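Local coordinates for quinonprotein alcohol dehydrogenase-like protein (Bacteroides thetaiotaomicron VPI-5482, PDB 4R5O) that is of unknown function but carries calcium ions and joins an immunoglobulin-like beta-sandwich domain to a seven-bladed beta-propeller, at residues T191-Q196 / E255-K260; G347-Y352 / V371-P376. All blocks are in the same frame, centred on the assembly; numbering follows the deposited sequence.

In the fold
Both contacts lie in the beta-propeller, and each joins neighbouring blades. In contact 1 the turn after strand 189-192 meets the short helix 253-258, which follows strand 246-252 of the next sheet. Contact 2 sets the loop before strand 349-353, and that strand's first residue, against strand 371-379, which opens the following sheet. The contacts come one after the other along the chain. Their centres are 33 Å apart, and their nearest atoms are about 14 Å apart, so they do not touch. In contact 1 the side chain of I257 is about 10 Å from a bound calcium ion. Contact 2 lies away from the annotated calcium sites, and its touching residues are all buried.

Contact 1: residues T191-Q196 / E255-K260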
loop_
_atom_site.group_PDB
_atom_site.type_symbol
_atom_site.label_atom_id
_atom_site.label_comp_id
_atom_site.label_asym_id
_atom_site.label_seq_id
_atom_site.Cartn_x
_atom_site.Cartn_y
_atom_site.Cartn_z
ATOM N N THR A 191 8.632 -8.071 -7.918
ATOM C CA THR A 191 8.364 -9.482 -7.659
ATOM C C THR A 191 8.981 -9.857 -6.329
ATOM O O THR A 191 10.111 -9.472 -6.075
ATOM C CB THR A 191 8.912 -10.384 -8.814
ATOM O OG1 THR A 191 8.562 -9.873 -10.100
ATOM C CG2 THR A 191 8.450 -11.824 -8.706
ATOM N N ILE A 192 8.261 -10.567 -5.475
ATOM C CA ILE A 192 8.825 -11.072 -4.229
ATOM C C ILE A 192 8.949 -12.598 -4.443
ATOM O O ILE A 192 7.925 -13.277 -4.665
ATOM C CB ILE A 192 8.041 -10.646 -2.936
ATOM C CG1 ILE A 192 8.552 -9.264 -2.388
ATOM C CG2 ILE A 192 8.327 -11.654 -1.809
ATOM C CD1 ILE A 192 8.594 -8.090 -3.231
ATOM N N LEU A 193 10.220 -13.097 -4.478
ATOM C CA LEU A 193 10.530 -14.501 -4.754
ATOM C C LEU A 193 10.259 -15.375 -3.547
ATOM O O LEU A 193 9.706 -16.476 -3.698
ATOM C CB LEU A 193 12.002 -14.688 -5.195
ATOM C CG LEU A 193 12.520 -13.854 -6.387
ATOM C CD1 LEU A 193 13.987 -14.142 -6.666
ATOM C CD2 LEU A 193 11.749 -14.117 -7.614
ATOM N N ASN A 194 10.677 -14.903 -2.355
ATOM C CA ASN A 194 10.583 -15.615 -1.077
ATOM C C ASN A 194 10.824 -14.637 0.070
ATOM O O ASN A 194 10.624 -13.443 -0.130
ATOM C CB ASN A 194 11.582 -16.790 -1.040
ATOM C CG ASN A 194 13.025 -16.443 -1.325
ATOM O OD1 ASN A 194 13.552 -15.406 -0.901
ATOM N ND2 ASN A 194 13.723 -17.373 -1.952
ATOM N N GLU A 195 11.231 -15.115 1.258
ATOM C CA GLU A 195 11.451 -14.247 2.420
ATOM C C GLU A 195 12.725 -13.442 2.314
ATOM O O GLU A 195 12.831 -12.373 2.940
ATOM C CB GLU A 195 11.526 -15.053 3.735
ATOM C CG GLU A 195 10.366 -15.978 4.062
ATOM C CD GLU A 195 10.335 -16.480 5.499
ATOM O OE1 GLU A 195 11.180 -16.047 6.319
ATOM O OE2 GLU A 195 9.411 -17.260 5.822
ATOM N N GLN A 196 13.707 -13.971 1.554
ATOM C CA GLN A 196 15.032 -13.393 1.462
ATOM C C GLN A 196 15.219 -12.497 0.205
ATOM O O GLN A 196 15.950 -11.510 0.291
ATOM C CB GLN A 196 16.054 -14.557 1.445
ATOM C CG GLN A 196 17.559 -14.183 1.429
ATOM C CD GLN A 196 18.146 -13.432 2.612
ATOM O OE1 GLN A 196 17.509 -13.197 3.651
ATOM N NE2 GLN A 196 19.419 -13.076 2.484
ATOM N N GLU A 255 17.590 -20.096 -10.388
ATOM C CA GLU A 255 18.563 -19.489 -11.307
ATOM C C GLU A 255 18.674 -17.966 -11.041
ATOM O O GLU A 255 19.781 -17.426 -11.017
ATOM C CB GLU A 255 18.176 -19.771 -12.748
ATOM C CG GLU A 255 19.163 -19.218 -13.754
ATOM C CD GLU A 255 18.897 -19.553 -15.209
ATOM O OE1 GLU A 255 17.859 -20.185 -15.518
ATOM O OE2 GLU A 255 19.756 -19.198 -16.047
ATOM N N LEU A 256 17.535 -17.305 -10.789
ATOM C CA LEU A 256 17.449 -15.873 -10.464
ATOM C C LEU A 256 18.125 -15.554 -9.144
ATOM O O LEU A 256 18.752 -14.506 -9.041
ATOM C CB LEU A 256 15.977 -15.405 -10.401
ATOM C CG LEU A 256 15.230 -15.384 -11.726
ATOM C CD1 LEU A 256 13.770 -15.245 -11.501
ATOM C CD2 LEU A 256 15.722 -14.284 -12.604
ATOM N N ILE A 257 18.015 -16.450 -8.147
ATOM C CA ILE A 257 18.617 -16.271 -6.816
ATOM C C ILE A 257 20.157 -16.410 -6.900
ATOM O O ILE A 257 20.864 -15.625 -6.251
ATOM C CB ILE A 257 18.009 -17.274 -5.810
ATOM C CG1 ILE A 257 16.548 -16.861 -5.476
ATOM C CG2 ILE A 257 18.850 -17.368 -4.527
ATOM C CD1 ILE A 257 15.739 -17.819 -4.650
ATOM N N ALA A 258 20.659 -17.362 -7.712
ATOM C CA ALA A 258 22.084 -17.703 -7.849
ATOM C C ALA A 258 22.857 -16.823 -8.856
ATOM O O ALA A 258 24.085 -16.751 -8.778
ATOM C CB ALA A 258 22.200 -19.146 -8.306
ATOM N N ALA A 259 22.159 -16.233 -9.832
ATOM C CA ALA A 259 22.753 -15.427 -10.895
ATOM C C ALA A 259 23.627 -14.271 -10.355
ATOM O O ALA A 259 23.203 -13.514 -9.473
ATOM C CB ALA A 259 21.656 -14.856 -11.780
ATOM N N LYS A 260 24.844 -14.157 -10.897
ATOM C CA LYS A 260 25.795 -13.086 -10.572
ATOM C C LYS A 260 25.539 -11.900 -11.510
ATOM O O LYS A 260 24.818 -12.062 -12.496
ATOM C CB LYS A 260 27.261 -13.589 -10.678
ATOM C CG LYS A 260 27.667 -14.695 -9.698
ATOM C CD LYS A 260 28.985 -15.329 -10.117
ATOM C CE LYS A 260 29.358 -16.559 -9.315
ATOM N NZ LYS A 260 30.546 -17.284 -9.872
#
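L193 and I257 pass each other side by side, running in opposite directions. The methyl CD1 of L193 lies 3.9 Å from CG1 of I257. The same L193 CD1 also comes to 4.4 Å from CB of L256, so one leucine branch spans two consecutive residues of the helix. Chi1 of I257 (-72°) turns CG1 opposite the carbonyl carbon, and CD1 then reaches out to the turn. The two backbones stay well apart, with 8.5 Å between CA of L193 and CA of I257.

N194 and I257 approach from opposite directions, and ND2 of N194 is 3.4 Å from CD1 of I257. This is a van der Waals contact, not a hydrogen bond. The other end of the amide is held within the turn. N194 OD1 accepts from Q196 N at 2.8 Å, which makes an Asx turn, and it also accepts from Y197 N. The Q196 donor is tilted 29° from the carbonyl plane. With chi1 at 54°, CG sits between the backbone N and the carbonyl carbon, and OD1 can fold back over the following residues while ND2 faces the helix.

L193 and L256 both pack on L199 and V236, and I257 also touches Y197. At the end of the helix, R207 NH1 donates to the carbonyl oxygens of L256 and A259. At its start, D252 OD2 accepts from E255 N; D252 is a calcium ligand in a structure of this protein, though no calcium is bound to it in this chain.

The turn of one beta-propeller blade thus meets the helix attached to the next through van der Waals contact. The interface is mostly apolar, with one amide nitrogen against a methyl, and no hydrogen bond across it. The two bonds to OD1 limit rotation of the N194 amide.

Contact 2: residues G347-Y352 / V371-P376; sequences GAIYKY and VSITAP
G347 meets I373 at the start of the segment. The carbonyl oxygen of G347 lies 3.2 Å from CD1 of I373 and 3.9 Å from its CG1. Neither pair is a hydrogen bond; a peptide oxygen rests here against an aliphatic side chain. The backbones come close at this point, with 4.8 Å between CA of G347 and CA of S372. G347 has a positive phi of 97°, a backbone shape that glycine takes readily, and it has no side chain to hold the loop off the strand.

A348 turns its methyl away from strand 371-379 and leads into strand 349-353. I349 is the next residue to touch. It leaves the backbone across the line to the strand, and its CD1 then bends in toward I373. CD1 of I349 lies 3.6 Å from CD1 of I373, and CG1 of I349 is 3.7 Å from the same methyl. The two isoleucines cross at about a right angle. In I373, chi1 of -62° puts CG1 opposite the carbonyl carbon, and CD1 then reaches both G347 O and the end of I349.

The backbone of I349 bonds to F364 and I365 instead of to strand 371-379. S372 pairs through its backbone with T391 in its own blade. V388 of that blade touches both I349 and I373.

No hydrogen bond joins the two segments, so they are not paired as strands of one sheet. The two propeller blades meet through buried isoleucine methyls and a peptide oxygen against one of them, with I373 as the side chain shared by the loop and the strand that follows it.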
loop_
_atom_site.group_PDB
_atom_site.type_symbol
_atom_site.label_atom_id
_atom_site.label_comp_id
_atom_site.label_asym_id
_atom_site.label_seq_id
_atom_site.Cartn_x
_atom_site.Cartn_y
_atom_site.Cartn_z
ATOM N N GLY A 347 -16.082 -1.191 -18.393
ATOM C CA GLY A 347 -16.166 -0.934 -16.960
ATOM C C GLY A 347 -17.125 -1.855 -16.236
ATOM O O GLY A 347 -17.581 -1.533 -15.138
ATOM N N ALA A 348 -17.454 -3.001 -16.861
ATOM C CA ALA A 348 -18.304 -4.054 -16.294
ATOM C C ALA A 348 -17.422 -5.102 -15.610
ATOM O O ALA A 348 -16.255 -5.262 -15.974
ATOM C CB ALA A 348 -19.183 -4.696 -17.370
ATOM N N ILE A 349 -17.965 -5.789 -14.609
ATOM C CA ILE A 349 -17.240 -6.817 -13.889
ATOM C C ILE A 349 -17.938 -8.103 -14.186
ATOM O O ILE A 349 -19.167 -8.176 -14.168
ATOM C CB ILE A 349 -17.133 -6.486 -12.367
ATOM C CG1 ILE A 349 -16.211 -5.255 -12.181
ATOM C CG2 ILE A 349 -16.603 -7.672 -11.525
ATOM C CD1 ILE A 349 -16.463 -4.497 -11.004
ATOM N N TYR A 350 -17.137 -9.094 -14.549
ATOM C CA TYR A 350 -17.543 -10.454 -14.807
ATOM C C TYR A 350 -17.051 -11.335 -13.679
ATOM O O TYR A 350 -15.934 -11.150 -13.197
ATOM C CB TYR A 350 -17.013 -10.917 -16.163
ATOM C CG TYR A 350 -17.725 -10.285 -17.338
ATOM C CD1 TYR A 350 -17.361 -9.023 -17.804
ATOM C CD2 TYR A 350 -18.753 -10.952 -17.995
ATOM C CE1 TYR A 350 -18.026 -8.428 -18.872
ATOM C CE2 TYR A 350 -19.417 -10.372 -19.077
ATOM C CZ TYR A 350 -19.047 -9.109 -19.513
ATOM O OH TYR A 350 -19.673 -8.523 -20.593
ATOM N N LYS A 351 -17.916 -12.237 -13.208
ATOM C CA LYS A 351 -17.592 -13.231 -12.180
ATOM C C LYS A 351 -17.435 -14.562 -12.881
ATOM O O LYS A 351 -18.441 -15.198 -13.216
ATOM C CB LYS A 351 -18.647 -13.275 -11.059
ATOM C CG LYS A 351 -18.346 -14.321 -10.004
ATOM C CD LYS A 351 -19.273 -14.293 -8.790
ATOM C CE LYS A 351 -20.643 -14.871 -8.986
ATOM N NZ LYS A 351 -21.415 -14.807 -7.719
ATOM N N TYR A 352 -16.178 -14.934 -13.203
ATOM C CA TYR A 352 -15.883 -16.186 -13.879
ATOM C C TYR A 352 -15.815 -17.304 -12.875
ATOM O O TYR A 352 -15.056 -17.252 -11.917
ATOM C CB TYR A 352 -14.581 -16.117 -14.699
ATOM C CG TYR A 352 -14.173 -17.437 -15.331
ATOM C CD1 TYR A 352 -14.984 -18.067 -16.279
ATOM C CD2 TYR A 352 -12.946 -18.025 -15.035
ATOM C CE1 TYR A 352 -14.613 -19.276 -16.870
ATOM C CE2 TYR A 352 -12.557 -19.229 -15.631
ATOM C CZ TYR A 352 -13.395 -19.848 -16.551
ATOM O OH TYR A 352 -13.029 -21.023 -17.161
ATOM N N VAL A 371 -18.172 6.187 -16.745
ATOM C CA VAL A 371 -17.509 5.697 -15.536
ATOM C C VAL A 371 -16.661 4.493 -15.934
ATOM O O VAL A 371 -17.163 3.549 -16.578
ATOM C CB VAL A 371 -18.513 5.356 -14.400
ATOM C CG1 VAL A 371 -17.781 5.053 -13.110
ATOM C CG2 VAL A 371 -19.504 6.488 -14.165
ATOM N N SER A 372 -15.370 4.535 -15.584
ATOM C CA SER A 372 -14.475 3.435 -15.909
ATOM C C SER A 372 -13.750 2.964 -14.647
ATOM O O SER A 372 -13.646 3.722 -13.681
ATOM C CB SER A 372 -13.482 3.849 -16.996
ATOM O OG SER A 372 -12.726 4.984 -16.612
ATOM N N ILE A 373 -13.301 1.684 -14.653
ATOM C CA ILE A 373 -12.564 1.046 -13.559
ATOM C C ILE A 373 -11.098 1.310 -13.860
ATOM O O ILE A 373 -10.609 0.932 -14.923
ATOM C CB ILE A 373 -12.959 -0.448 -13.413
ATOM C CG1 ILE A 373 -14.475 -0.522 -13.051
ATOM C CG2 ILE A 373 -12.074 -1.161 -12.355
ATOM C CD1 ILE A 373 -15.093 -1.827 -13.071
ATOM N N THR A 374 -10.432 2.042 -12.965
ATOM C CA THR A 374 -9.090 2.584 -13.193
ATOM C C THR A 374 -8.000 2.038 -12.245
ATOM O O THR A 374 -6.925 2.632 -12.150
ATOM C CB THR A 374 -9.159 4.106 -13.019
ATOM O OG1 THR A 374 -9.713 4.405 -11.727
ATOM C CG2 THR A 374 -10.000 4.783 -14.129
ATOM N N ALA A 375 -8.238 0.891 -11.606
ATOM C CA ALA A 375 -7.263 0.255 -10.726
ATOM C C ALA A 375 -7.527 -1.220 -10.659
ATOM O O ALA A 375 -8.647 -1.618 -11.005
ATOM C CB ALA A 375 -7.308 0.861 -9.340
ATOM N N PRO A 376 -6.548 -2.080 -10.241
ATOM C CA PRO A 376 -6.849 -3.518 -10.143
ATOM C C PRO A 376 -7.943 -3.817 -9.123
ATOM O O PRO A 376 -8.085 -3.087 -8.142
ATOM C CB PRO A 376 -5.521 -4.127 -9.696
ATOM C CG PRO A 376 -4.785 -3.055 -9.098
ATOM C CD PRO A 376 -5.162 -1.807 -9.817
#